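Local coordinates for type II restriction enzyme BsoBI (Geobacillus stearothermophilus, PDB 1DC1), which recognises the double-stranded DNA sequence 5'-CYCGRG-3' and, working as a homodimer, cleaves it after the first cytosine, at residues L160-K165 with E181-G186; T197-I202 with C214-E219. All coordinates share one frame; numbering follows the deposited sequence.

Contact 1 of 2, residues L160-K165 with E181-G186; sequences LDSRDK and ETFAKG. With nucleotides of chain B.
Phe-183 presents the face of its ring to the guanidinium of Arg-163, a flat cation-pi stack in which CZ stands 3.6 Å from the ring centroid and the two planes differ by only 11°. The methyl CG2 of Thr-182 covers the opposite face of the ring. The rotation of the guanidinium is set from its edge: NH1 donates in plane to the syn lone pair of Asp-161 OD1 at 2.9 Å, within a salt bridge. The same oxygen receives the backbone N of Arg-163, closing an Asx turn, so one carboxylate shapes the backbone and steers the stacked cation. The carbonyl O of Phe-183 accepts the backbone N of Ser-162 at 2.8 Å.

Ala-184 adds a CA-H...O contact to Leu-160 O, while its methyl touches Trp-159 of strand 157-161 and Thr-143 of helix 110-152. Lys-185 N then gives Leu-160 O a nearly straight bond of 2.8 Å (168°). Its CB packs on Ser-162 CA at 3.7 Å, but the ammonium group runs on to Tyr-200 O. The carbonyl O of Gly-186 takes the N-H of Leu-160 from above its plane; the glycine N is buried without a partner.

These bonds join strand 157-161 to strand 184-191, antiparallel neighbours in the mixed sheet of this PDDEXK-clan nuclease. Lys-165 NZ lies 2.5 Å from OP1 of DT13 of chain B, a hydrogen bond, and also bonds Ser-162 O. The type I turn from Asp-161 to Asp-164, with its Asx turn, thus leads from the sheet to a DNA phosphate.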
ATOM      1  N   LEU D 160      17.636  -7.426  23.214  1.00 19.41           N
ATOM      2  CA  LEU D 160      18.118  -8.221  22.104  1.00 20.41           C
ATOM      3  C   LEU D 160      18.436  -7.279  20.939  1.00 21.26           C
ATOM      4  O   LEU D 160      17.609  -6.480  20.495  1.00 19.07           O
ATOM      5  CB  LEU D 160      17.054  -9.289  21.745  1.00 16.24           C
ATOM      6  CG  LEU D 160      17.512 -10.516  20.956  1.00 18.05           C
ATOM      7  CD1 LEU D 160      18.548 -11.356  21.731  1.00 18.35           C
ATOM      8  CD2 LEU D 160      16.295 -11.339  20.634  1.00 18.67           C
ATOM      9  N   ASP D 161      19.669  -7.375  20.479  1.00 19.21           N
ATOM     10  CA  ASP D 161      20.173  -6.527  19.417  1.00 22.13           C
ATOM     11  C   ASP D 161      19.726  -7.018  18.048  1.00 25.38           C
ATOM     12  O   ASP D 161      20.134  -8.110  17.620  1.00 27.95           O
ATOM     13  CB  ASP D 161      21.697  -6.526  19.514  1.00 27.90           C
ATOM     14  CG  ASP D 161      22.329  -5.354  18.789  1.00 34.49           C
ATOM     15  OD1 ASP D 161      21.824  -4.971  17.709  1.00 33.68           O
ATOM     16  OD2 ASP D 161      23.334  -4.823  19.300  1.00 33.81           O
ATOM     17  N   SER D 162      18.886  -6.224  17.369  1.00 26.12           N
ATOM     18  CA  SER D 162      18.364  -6.567  16.032  1.00 26.17           C
ATOM     19  C   SER D 162      19.487  -6.856  15.009  1.00 28.50           C
ATOM     20  O   SER D 162      19.281  -7.610  14.042  1.00 28.06           O
ATOM     21  CB  SER D 162      17.494  -5.442  15.521  1.00 20.82           C
ATOM     22  OG  SER D 162      18.319  -4.305  15.360  1.00 23.24           O
ATOM     23  N   ARG D 163      20.666  -6.273  15.235  1.00 25.64           N
ATOM     24  CA  ARG D 163      21.815  -6.508  14.364  1.00 29.99           C
ATOM     25  C   ARG D 163      22.350  -7.956  14.492  1.00 35.85           C
ATOM     26  O   ARG D 163      22.958  -8.494  13.542  1.00 34.80           O
ATOM     27  CB  ARG D 163      22.956  -5.544  14.704  1.00 29.24           C
ATOM     28  CG  ARG D 163      22.756  -4.162  14.206  1.00 33.20           C
ATOM     29  CD  ARG D 163      22.554  -3.313  15.380  1.00 40.95           C
ATOM     30  NE  ARG D 163      23.663  -2.407  15.619  1.00 45.51           N
ATOM     31  CZ  ARG D 163      24.170  -2.146  16.825  1.00 46.02           C
ATOM     32  NH1 ARG D 163      23.677  -2.722  17.912  1.00 41.83           N
ATOM     33  NH2 ARG D 163      25.137  -1.248  16.954  1.00 54.36           N
ATOM     34  N   ASP D 164      22.162  -8.567  15.663  1.00 32.25           N
ATOM     35  CA  ASP D 164      22.616  -9.939  15.867  1.00 32.76           C
ATOM     36  C   ASP D 164      21.515 -10.909  15.494  1.00 29.74           C
ATOM     37  O   ASP D 164      20.621 -11.182  16.305  1.00 27.03           O
ATOM     38  CB  ASP D 164      23.029 -10.176  17.329  1.00 34.12           C
ATOM     39  CG  ASP D 164      23.754 -11.519  17.529  1.00 34.38           C
ATOM     40  OD1 ASP D 164      23.675 -12.393  16.633  1.00 32.96           O
ATOM     41  OD2 ASP D 164      24.403 -11.707  18.580  1.00 33.55           O
ATOM     42  N   LYS D 165      21.608 -11.459  14.283  1.00 29.40           N
ATOM     43  CA  LYS D 165      20.601 -12.389  13.774  1.00 32.91           C
ATOM     44  C   LYS D 165      20.478 -13.777  14.436  1.00 33.78           C
ATOM     45  O   LYS D 165      19.523 -14.515  14.152  1.00 37.32           O
ATOM     46  CB  LYS D 165      20.758 -12.541  12.255  1.00 37.11           C
ATOM     47  CG  LYS D 165      20.630 -11.220  11.475  1.00 33.94           C
ATOM     48  CD  LYS D 165      19.480 -10.338  11.959  1.00 33.83           C
ATOM     49  CE  LYS D 165      19.545  -9.020  11.235  1.00 30.69           C
ATOM     50  NZ  LYS D 165      18.466  -8.080  11.600  1.00 33.38           N
ATOM     51  N   GLU D 181      16.609   1.888  21.776  1.00 18.35           N
ATOM     52  CA  GLU D 181      15.458   1.499  20.972  1.00 12.81           C
ATOM     53  C   GLU D 181      15.745   1.410  19.451  1.00 15.47           C
ATOM     54  O   GLU D 181      15.048   0.726  18.685  1.00 15.34           O
ATOM     55  CB  GLU D 181      14.340   2.453  21.302  1.00 14.64           C
ATOM     56  CG  GLU D 181      14.552   3.848  20.788  1.00 15.98           C
ATOM     57  CD  GLU D 181      15.346   4.736  21.735  1.00 22.08           C
ATOM     58  OE1 GLU D 181      15.820   4.263  22.788  1.00 19.70           O
ATOM     59  OE2 GLU D 181      15.501   5.933  21.398  1.00 22.18           O
ATOM     60  N   THR D 182      16.807   2.084  19.031  1.00 17.08           N
ATOM     61  CA  THR D 182      17.244   2.076  17.643  1.00 20.60           C
ATOM     62  C   THR D 182      17.622   0.688  17.191  1.00 19.22           C
ATOM     63  O   THR D 182      17.521   0.354  16.011  1.00 22.42           O
ATOM     64  CB  THR D 182      18.504   2.956  17.443  1.00 22.21           C
ATOM     65  OG1 THR D 182      18.187   4.319  17.731  1.00 26.02           O
ATOM     66  CG2 THR D 182      18.984   2.831  16.027  1.00 25.08           C
ATOM     67  N   PHE D 183      18.082  -0.126  18.128  1.00 22.08           N
ATOM     68  CA  PHE D 183      18.527  -1.472  17.782  1.00 24.85           C
ATOM     69  C   PHE D 183      17.941  -2.614  18.549  1.00 19.97           C
ATOM     70  O   PHE D 183      18.501  -3.699  18.556  1.00 24.67           O
ATOM     71  CB  PHE D 183      20.026  -1.555  17.927  1.00 28.21           C
ATOM     72  CG  PHE D 183      20.744  -0.711  16.956  1.00 27.95           C
ATOM     73  CD1 PHE D 183      20.593  -0.954  15.585  1.00 29.04           C
ATOM     74  CD2 PHE D 183      21.563   0.313  17.400  1.00 28.17           C
ATOM     75  CE1 PHE D 183      21.249  -0.195  14.659  1.00 32.77           C
ATOM     76  CE2 PHE D 183      22.230   1.087  16.497  1.00 28.50           C
ATOM     77  CZ  PHE D 183      22.076   0.832  15.105  1.00 34.18           C
ATOM     78  N   ALA D 184      16.824  -2.371  19.209  1.00 20.42           N
ATOM     79  CA  ALA D 184      16.208  -3.413  19.973  1.00 15.24           C
ATOM     80  C   ALA D 184      15.117  -4.167  19.221  1.00 18.16           C
ATOM     81  O   ALA D 184      14.106  -3.587  18.790  1.00 20.35           O
ATOM     82  CB  ALA D 184      15.660  -2.861  21.297  1.00 13.60           C
ATOM     83  N   LYS D 185      15.359  -5.479  19.108  1.00 19.30           N
ATOM     84  CA  LYS D 185      14.477  -6.464  18.488  1.00 19.49           C
ATOM     85  C   LYS D 185      13.512  -6.980  19.572  1.00 18.46           C
ATOM     86  O   LYS D 185      12.408  -7.411  19.286  1.00 17.47           O
ATOM     87  CB  LYS D 185      15.365  -7.604  17.910  1.00 21.96           C
ATOM     88  CG  LYS D 185      14.715  -8.966  17.614  1.00 23.83           C
ATOM     89  CD  LYS D 185      13.535  -8.839  16.655  1.00 23.94           C
ATOM     90  CE  LYS D 185      12.929 -10.193  16.307  1.00 25.30           C
ATOM     91  NZ  LYS D 185      12.388 -10.143  14.912  1.00 30.17           N
ATOM     92  N   GLY D 186      13.939  -6.911  20.829  1.00 17.49           N
ATOM     93  CA  GLY D 186      13.113  -7.389  21.929  1.00 15.42           C
ATOM     94  C   GLY D 186      13.597  -6.821  23.257  1.00 15.80           C
ATOM     95  O   GLY D 186      14.729  -6.337  23.354  1.00 16.95           O
TER
ATOM     96  P    DT B  13      15.443 -10.154  10.087  1.00 78.42           P
ATOM     97  OP1  DT B  13      16.310  -9.208  10.851  1.00 79.40           O
ATOM     98  OP2  DT B  13      16.080 -11.077   9.083  1.00 72.72           O
ATOM     99  O5'  DT B  13      14.611 -11.028  11.137  1.00 77.22           O
TER

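Contact 2 of 2, residues T197-I202 with C214-E219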
ATOM      1  N   THR D 197       8.773 -11.284  28.102  1.00 20.14           N
ATOM      2  CA  THR D 197       9.643 -11.026  26.949  1.00 17.04           C
ATOM      3  C   THR D 197       8.829 -10.483  25.742  1.00 21.21           C
ATOM      4  O   THR D 197       7.919 -11.153  25.184  1.00 17.17           O
ATOM      5  CB  THR D 197      10.421 -12.323  26.551  1.00 19.90           C
ATOM      6  OG1 THR D 197      11.155 -12.798  27.684  1.00 18.69           O
ATOM      7  CG2 THR D 197      11.405 -12.072  25.391  1.00 17.36           C
ATOM      8  N   LEU D 198       9.152  -9.250  25.367  1.00 17.72           N
ATOM      9  CA  LEU D 198       8.516  -8.608  24.228  1.00 17.34           C
ATOM     10  C   LEU D 198       9.428  -8.765  22.992  1.00 19.53           C
ATOM     11  O   LEU D 198      10.650  -8.538  23.041  1.00 18.19           O
ATOM     12  CB  LEU D 198       8.271  -7.122  24.520  1.00 21.53           C
ATOM     13  CG  LEU D 198       7.752  -6.283  23.335  1.00 22.46           C
ATOM     14  CD1 LEU D 198       6.272  -6.155  23.470  1.00 23.30           C
ATOM     15  CD2 LEU D 198       8.404  -4.893  23.340  1.00 28.13           C
ATOM     16  N   MET D 199       8.838  -9.183  21.880  1.00 18.26           N
ATOM     17  CA  MET D 199       9.599  -9.324  20.648  1.00 16.35           C
ATOM     18  C   MET D 199       8.800  -8.668  19.530  1.00 14.46           C
ATOM     19  O   MET D 199       7.587  -8.683  19.557  1.00 15.65           O
ATOM     20  CB  MET D 199       9.768 -10.792  20.274  1.00 19.07           C
ATOM     21  CG  MET D 199      10.573 -11.617  21.252  1.00 24.92           C
ATOM     22  SD  MET D 199      12.320 -11.554  20.994  1.00 33.39           S
ATOM     23  CE  MET D 199      12.579 -12.100  19.287  1.00 19.36           C
ATOM     24  N   TYR D 200       9.495  -8.118  18.550  1.00 13.02           N
ATOM     25  CA  TYR D 200       8.829  -7.514  17.410  1.00 13.88           C
ATOM     26  C   TYR D 200       8.938  -8.388  16.150  1.00 13.79           C
ATOM     27  O   TYR D 200       9.928  -9.089  15.953  1.00 17.44           O
ATOM     28  CB  TYR D 200       9.459  -6.159  17.129  1.00 14.89           C
ATOM     29  CG  TYR D 200       9.183  -5.138  18.203  1.00 15.56           C
ATOM     30  CD1 TYR D 200       7.944  -4.495  18.262  1.00 14.64           C
ATOM     31  CD2 TYR D 200      10.183  -4.746  19.111  1.00 16.92           C
ATOM     32  CE1 TYR D 200       7.700  -3.477  19.170  1.00 15.15           C
ATOM     33  CE2 TYR D 200       9.946  -3.719  20.031  1.00 12.23           C
ATOM     34  CZ  TYR D 200       8.691  -3.091  20.034  1.00 12.70           C
ATOM     35  OH  TYR D 200       8.423  -2.004  20.842  1.00 16.57           O
ATOM     36  N   ASN D 201       7.914  -8.363  15.319  1.00 15.03           N
ATOM     37  CA  ASN D 201       7.941  -9.060  14.054  1.00 19.11           C
ATOM     38  C   ASN D 201       8.364 -10.518  14.095  1.00 16.99           C
ATOM     39  O   ASN D 201       9.353 -10.935  13.499  1.00 22.52           O
ATOM     40  CB  ASN D 201       8.824  -8.242  13.104  1.00 17.10           C
ATOM     41  CG  ASN D 201       8.408  -6.777  13.057  1.00 18.39           C
ATOM     42  OD1 ASN D 201       7.235  -6.437  12.807  1.00 24.12           O
ATOM     43  ND2 ASN D 201       9.364  -5.905  13.295  1.00 25.19           N
ATOM     44  N   ILE D 202       7.554 -11.289  14.764  1.00 13.13           N
ATOM     45  CA  ILE D 202       7.773 -12.686  14.991  1.00 16.01           C
ATOM     46  C   ILE D 202       6.752 -13.493  14.216  1.00 16.52           C
ATOM     47  O   ILE D 202       5.567 -13.127  14.154  1.00 16.11           O
ATOM     48  CB  ILE D 202       7.522 -12.950  16.520  1.00 22.60           C
ATOM     49  CG1 ILE D 202       8.629 -12.359  17.359  1.00 28.02           C
ATOM     50  CG2 ILE D 202       7.469 -14.397  16.833  1.00 34.23           C
ATOM     51  CD1 ILE D 202       9.884 -12.168  16.618  1.00 30.30           C
ATOM     52  N   CYS D 214       4.715  -9.131  20.094  1.00 16.42           N
ATOM     53  CA  CYS D 214       4.423 -10.362  20.810  1.00 15.22           C
ATOM     54  C   CYS D 214       4.987 -10.282  22.205  1.00 14.25           C
ATOM     55  O   CYS D 214       6.155  -9.958  22.347  1.00 16.29           O
ATOM     56  CB  CYS D 214       5.047 -11.547  20.080  1.00 20.24           C
ATOM     57  SG  CYS D 214       4.164 -12.083  18.558  0.54 19.82           S
ATOM     58  N   LEU D 215       4.160 -10.572  23.210  1.00 12.46           N
ATOM     59  CA  LEU D 215       4.590 -10.573  24.610  1.00 13.58           C
ATOM     60  C   LEU D 215       4.502 -11.981  25.084  1.00 12.81           C
ATOM     61  O   LEU D 215       3.439 -12.576  25.032  1.00 14.00           O
ATOM     62  CB  LEU D 215       3.709  -9.707  25.512  1.00 13.12           C
ATOM     63  CG  LEU D 215       4.229  -9.509  26.969  1.00 16.11           C
ATOM     64  CD1 LEU D 215       5.564  -8.818  26.910  1.00 18.38           C
ATOM     65  CD2 LEU D 215       3.311  -8.650  27.809  1.00 16.25           C
ATOM     66  N   PHE D 216       5.621 -12.514  25.570  1.00 16.30           N
ATOM     67  CA  PHE D 216       5.684 -13.897  26.038  1.00 17.69           C
ATOM     68  C   PHE D 216       5.773 -14.000  27.517  1.00 19.90           C
ATOM     69  O   PHE D 216       6.410 -13.175  28.157  1.00 17.85           O
ATOM     70  CB  PHE D 216       6.911 -14.615  25.525  1.00 17.66           C
ATOM     71  CG  PHE D 216       6.898 -14.815  24.077  1.00 20.61           C
ATOM     72  CD1 PHE D 216       6.242 -15.912  23.521  1.00 23.18           C
ATOM     73  CD2 PHE D 216       7.523 -13.889  23.248  1.00 20.88           C
ATOM     74  CE1 PHE D 216       6.208 -16.086  22.151  1.00 23.65           C
ATOM     75  CE2 PHE D 216       7.502 -14.042  21.870  1.00 22.72           C
ATOM     76  CZ  PHE D 216       6.848 -15.138  21.319  1.00 20.60           C
ATOM     77  N   ASN D 217       5.119 -15.027  28.035  1.00 20.62           N
ATOM     78  CA  ASN D 217       5.158 -15.354  29.440  1.00 30.68           C
ATOM     79  C   ASN D 217       6.368 -16.284  29.532  1.00 34.16           C
ATOM     80  O   ASN D 217       6.224 -17.495  29.355  1.00 39.14           O
ATOM     81  CB  ASN D 217       3.934 -16.157  29.835  1.00 30.06           C
ATOM     82  CG  ASN D 217       4.178 -16.949  31.065  1.00 43.20           C
ATOM     83  OD1 ASN D 217       5.251 -16.845  31.676  1.00 50.15           O
ATOM     84  ND2 ASN D 217       3.201 -17.742  31.466  1.00 55.17           N
ATOM     85  N   CYS D 218       7.547 -15.750  29.812  1.00 31.16           N
ATOM     86  CA  CYS D 218       8.734 -16.587  29.874  1.00 42.38           C
ATOM     87  C   CYS D 218      10.037 -15.776  29.952  1.00 44.98           C
ATOM     88  O   CYS D 218      10.167 -14.696  29.346  1.00 38.56           O
ATOM     89  CB  CYS D 218       8.774 -17.504  28.641  1.00 48.47           C
ATOM     90  SG  CYS D 218       9.423 -16.724  27.138  1.00 60.51           S
ATOM     91  N   GLU D 219      10.995 -16.305  30.717  1.00 52.09           N
ATOM     92  CA  GLU D 219      12.289 -15.665  30.876  1.00 55.33           C
ATOM     93  C   GLU D 219      12.828 -15.511  29.454  1.00 56.99           C
ATOM     94  O   GLU D 219      12.517 -16.314  28.565  1.00 52.35           O
ATOM     95  CB  GLU D 219      13.225 -16.525  31.756  1.00 63.51           C
ATOM     96  CG  GLU D 219      13.314 -18.043  31.401  1.00 78.78           C
ATOM     97  CD  GLU D 219      12.391 -18.974  32.252  1.00 88.83           C
ATOM     98  OE1 GLU D 219      12.815 -19.467  33.345  1.00 90.46           O
ATOM     99  OE2 GLU D 219      11.236 -19.220  31.807  1.00 92.81           O
TER
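Thr-197 sits in the hollow between Phe-216 and the bend at Cys-218, and is the residue most covered by the other segment. Its OG1, anti to its own carbonyl carbon (chi1 -56°), reaches Cys-218 O at 2.7 Å, nearly along the C=O axis. The ring of Phe-216 turns its edge to the partner strand: CD2 lies 3.4 Å from Thr-197 O, and CE2 meets CG of Met-199, the two side chains crossing obliquely. On the other face the bumps are leucines. CD1 of Leu-215 leans across the pair, 4.0 Å from CB of Leu-198, and both side chains also touch Trp-189 of strand 184-191.

Between the two packed faces, Thr-197 with Phe-216 and Met-199 with Cys-214 form two hydrogen-bonded pairs, the shortest link being Phe-216 N to Thr-197 O at 2.7 Å. The chemistry implies a largely apolar seam in which the buried threonine hydroxyl is nonetheless satisfied: the bond to Cys-218 O carries the pairing one residue beyond the end of strand 213-217, while Ser-188 OG of strand 184-191 is a second partner of the hydroxyl.

Overall arrangement
Followed from the N terminus, the chain closes contact 1 first, when residues 181-186 return to 160-165 after a short excursion that includes edge strand 170-172. Contact 2 opens only later and closes when 214-219 comes back to 197-202 around the small hairpin of strands 202-204 and 209-211. The two loops are therefore in series, neither nested nor crossed. Strands 184-191 and 194-199, adjacent in chain and sheet, bridge them: Lys-185 O lies 3.1 Å from Tyr-200 N, a probable hydrogen bond. Together they knit four successive sheet strands, 157-161 through 213-217, beside strand 235-242, which carries predicted magnesium ligands Glu-240 and Lys-242.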